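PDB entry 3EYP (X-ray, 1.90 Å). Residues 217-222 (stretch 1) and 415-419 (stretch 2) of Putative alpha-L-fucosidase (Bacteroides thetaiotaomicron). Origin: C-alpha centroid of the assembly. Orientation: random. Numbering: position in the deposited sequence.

Stretch 1, residues 217-222: GDPCWA
Stretch 2 415-419: DKQAI

Two loop segments of one chain, at least 196 residues apart in sequence wherever they touch, pack against each other and bury 292 Å² in total. Neither has regular helix or strand structure. The two segments run in broadly the same direction. In the register, Pro219 CA and Ala418 CA are the nearest pair, 5.5 Å apart.

Gly217 (phi/psi -72/166) is buried but does not touch the second stretch. An ideal CB on Gly217 would clash with Pro219 O at 2.9 Å in this conformation.

Asp218 is extended (-129/105). Its CA-to-CB bond points sideways, but chi1 is t (chi2 178°) and the carboxylate comes nearer to stretch 2. Asp218 OD1 and Lys416 NZ form a salt bridge at 2.7 Å, in which NZ donates the hydrogen bond. Lys416 (-69/156) also starts sideways. Its m, m, m, t rotamer brings the ammonium group round to the acid. The other carboxylate oxygen, Asp218 OD2, accepts a hydrogen bond from water 1 at 2.7 Å. The same water accepts a weak one from Gln417 N at 3.4 Å, so it links the side chain of Asp218 to the backbone of stretch 2.

The peptide bond between Asp218 and Pro219 is cis. Pro219 (-77/169) has a C-gamma endo pucker and points toward the other stretch. Pro219 CB lies 3.9 Å from Ala418 CB, an apolar contact. Pro219 CD lies 3.7 Å from Gln417 NE2. Gln417 (-108/-75) also points toward stretch 1, with chi1 m, chi2 t and chi3 61°.

Cys220 (-133/104, chi1 t) points sideways, and its side chain comes no nearer than 6.0 Å, from Cys220 CB to Ala418 CB. The backbone makes the contact: Cys220 O is 4.2 Å from Ala418 CB.

Trp221 (-86/152) has chi1 m at -47° and chi2 98°. CA-to-CB runs sideways, but the indole reaches nearer to stretch 2. Ala418 (-77/152) points toward stretch 1 and sets its methyl over one face of the ring. Ala418 CB is 3.9 Å from the centroid of the Trp221 six-membered ring, 20° off its normal, a CH-pi contact. The closest ring atom is Trp221 CZ3, 3.7 Å from Ala418 CB. Gln417 OE1 lies at the ring edge, near its plane, 4.0 Å from Trp221 CZ2. The small Ala418 side chain thus touches both Pro219 and Trp221.

Ala222 (-77/-24) makes no contact. On stretch 2, Asp415 (56/44) is out of reach and Ile419 (-117/-67; chi1 m, chi2 t) points away.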

ATOM      1  N   GLY A 217       8.729   7.941   3.269  1.00 40.87           N
ATOM      2  CA  GLY A 217       9.345   9.178   3.676  1.00 41.42           C
ATOM      3  C   GLY A 217       8.405  10.193   4.285  1.00 41.97           C
ATOM      4  O   GLY A 217       7.152  10.099   4.176  1.00 41.77           O
ATOM      5  N   ASP A 218       9.025  11.189   4.909  1.00 40.81           N
ATOM      6  CA  ASP A 218       8.277  12.388   5.347  1.00 40.32           C
ATOM      7  C   ASP A 218       9.077  13.571   4.805  1.00 41.43           C
ATOM      8  O   ASP A 218      10.171  13.870   5.289  1.00 41.58           O
ATOM      9  CB  ASP A 218       8.121  12.385   6.860  1.00 40.78           C
ATOM     10  CG  ASP A 218       7.378  13.559   7.384  1.00 40.47           C
ATOM     11  OD1 ASP A 218       7.179  13.619   8.614  1.00 41.40           O
ATOM     12  OD2 ASP A 218       7.033  14.458   6.600  1.00 44.00           O
ATOM     13  N   PRO A 219       8.593  14.216   3.745  1.00 41.37           N
ATOM     14  CA  PRO A 219       7.354  13.957   3.050  1.00 41.48           C
ATOM     15  C   PRO A 219       7.470  12.746   2.148  1.00 41.46           C
ATOM     16  O   PRO A 219       8.549  12.229   1.890  1.00 40.85           O
ATOM     17  CB  PRO A 219       7.173  15.191   2.175  1.00 40.51           C
ATOM     18  CG  PRO A 219       8.620  15.603   1.890  1.00 44.00           C
ATOM     19  CD  PRO A 219       9.333  15.355   3.161  1.00 42.23           C
ATOM     20  N   CYS A 220       6.308  12.332   1.670  1.00 41.26           N
ATOM     21  CA  CYS A 220       6.228  11.348   0.630  1.00 41.30           C
ATOM     22  C   CYS A 220       5.234  11.838  -0.419  1.00 41.74           C
ATOM     23  O   CYS A 220       4.041  11.750  -0.226  1.00 43.76           O
ATOM     24  CB  CYS A 220       5.791   9.988   1.222  1.00 40.60           C
ATOM     25  SG  CYS A 220       5.703   8.672  -0.029  1.00 41.47           S
ATOM     26  N   TRP A 221       5.751  12.308  -1.541  1.00 41.24           N
ATOM     27  CA  TRP A 221       4.909  12.768  -2.651  1.00 41.24           C
ATOM     28  C   TRP A 221       4.515  11.606  -3.550  1.00 41.38           C
ATOM     29  O   TRP A 221       5.243  10.588  -3.658  1.00 39.08           O
ATOM     30  CB  TRP A 221       5.607  13.848  -3.484  1.00 42.19           C
ATOM     31  CG  TRP A 221       6.227  14.916  -2.666  1.00 42.65           C
ATOM     32  CD1 TRP A 221       7.535  14.992  -2.308  1.00 39.75           C
ATOM     33  CD2 TRP A 221       5.572  16.031  -2.036  1.00 43.89           C
ATOM     34  NE1 TRP A 221       7.739  16.090  -1.519  1.00 43.94           N
ATOM     35  CE2 TRP A 221       6.564  16.755  -1.348  1.00 41.48           C
ATOM     36  CE3 TRP A 221       4.262  16.509  -2.012  1.00 44.11           C
ATOM     37  CZ2 TRP A 221       6.276  17.904  -0.613  1.00 44.28           C
ATOM     38  CZ3 TRP A 221       3.982  17.677  -1.278  1.00 42.80           C
ATOM     39  CH2 TRP A 221       4.977  18.351  -0.606  1.00 43.20           C
ATOM     40  N   ALA A 222       3.352  11.757  -4.193  1.00 40.63           N
ATOM     41  CA  ALA A 222       2.861  10.713  -5.065  1.00 39.15           C
ATOM     42  C   ALA A 222       3.620  10.753  -6.364  1.00 38.06           C
ATOM     43  O   ALA A 222       3.614   9.789  -7.141  1.00 37.99           O
ATOM     44  CB  ALA A 222       1.366  10.870  -5.322  1.00 38.63           C
ATOM     45  N   ASP A 415       5.214  22.799  10.474  1.00 46.21           N
ATOM     46  CA  ASP A 415       5.871  22.981   9.198  1.00 45.75           C
ATOM     47  C   ASP A 415       6.010  21.641   8.498  1.00 46.72           C
ATOM     48  O   ASP A 415       7.068  21.313   7.925  1.00 46.18           O
ATOM     49  CB  ASP A 415       7.239  23.642   9.440  1.00 46.34           C
ATOM     50  CG  ASP A 415       7.117  25.073  10.021  1.00 48.13           C
ATOM     51  OD1 ASP A 415       6.082  25.742   9.767  1.00 49.10           O
ATOM     52  OD2 ASP A 415       8.051  25.485  10.756  1.00 52.00           O
ATOM     53  N   LYS A 416       4.904  20.889   8.552  1.00 45.81           N
ATOM     54  CA  LYS A 416       4.730  19.670   7.774  1.00 45.72           C
ATOM     55  C   LYS A 416       4.600  20.042   6.315  1.00 45.44           C
ATOM     56  O   LYS A 416       4.297  21.163   5.967  1.00 45.01           O
ATOM     57  CB  LYS A 416       3.539  18.855   8.246  1.00 44.99           C
ATOM     58  CG  LYS A 416       3.612  18.407   9.701  1.00 44.93           C
ATOM     59  CD  LYS A 416       4.919  17.856  10.033  1.00 46.00           C
ATOM     60  CE  LYS A 416       5.095  16.433   9.568  1.00 45.86           C
ATOM     61  NZ  LYS A 416       6.557  16.031   9.659  1.00 42.70           N
ATOM     62  N   GLN A 417       4.919  19.102   5.441  1.00 45.02           N
ATOM     63  CA  GLN A 417       4.914  19.416   4.011  1.00 44.49           C
ATOM     64  C   GLN A 417       3.768  18.804   3.199  1.00 44.21           C
ATOM     65  O   GLN A 417       2.816  19.508   2.847  1.00 44.71           O
ATOM     66  CB  GLN A 417       6.236  19.044   3.413  1.00 44.67           C
ATOM     67  CG  GLN A 417       7.382  19.860   3.903  1.00 45.33           C
ATOM     68  CD  GLN A 417       8.661  19.414   3.226  1.00 48.31           C
ATOM     69  OE1 GLN A 417       8.803  19.474   2.000  1.00 53.33           O
ATOM     70  NE2 GLN A 417       9.574  18.957   4.002  1.00 53.32           N
ATOM     71  N   ALA A 418       3.852  17.491   2.938  1.00 42.20           N
ATOM     72  CA  ALA A 418       2.778  16.790   2.163  1.00 41.08           C
ATOM     73  C   ALA A 418       1.547  16.519   2.972  1.00 41.27           C
ATOM     74  O   ALA A 418       1.571  16.360   4.198  1.00 41.77           O
ATOM     75  CB  ALA A 418       3.284  15.443   1.554  1.00 41.15           C
ATOM     76  N   ILE A 419       0.455  16.461   2.224  1.00 41.64           N
ATOM     77  CA  ILE A 419      -0.758  15.874   2.680  1.00 41.80           C
ATOM     78  C   ILE A 419      -1.145  14.672   1.845  1.00 41.91           C
ATOM     79  O   ILE A 419      -1.138  13.541   2.320  1.00 43.42           O
ATOM     80  CB  ILE A 419      -1.935  16.852   2.730  1.00 42.82           C
ATOM     81  CG1 ILE A 419      -1.623  18.052   3.657  1.00 41.79           C
ATOM     82  CG2 ILE A 419      -3.118  16.098   3.265  1.00 38.40           C
ATOM     83  CD1 ILE A 419      -2.722  19.169   3.686  1.00 43.25           C
TER
HETATM   84  O   HOH W   1       5.048  15.732   5.290  1.00 51.18           O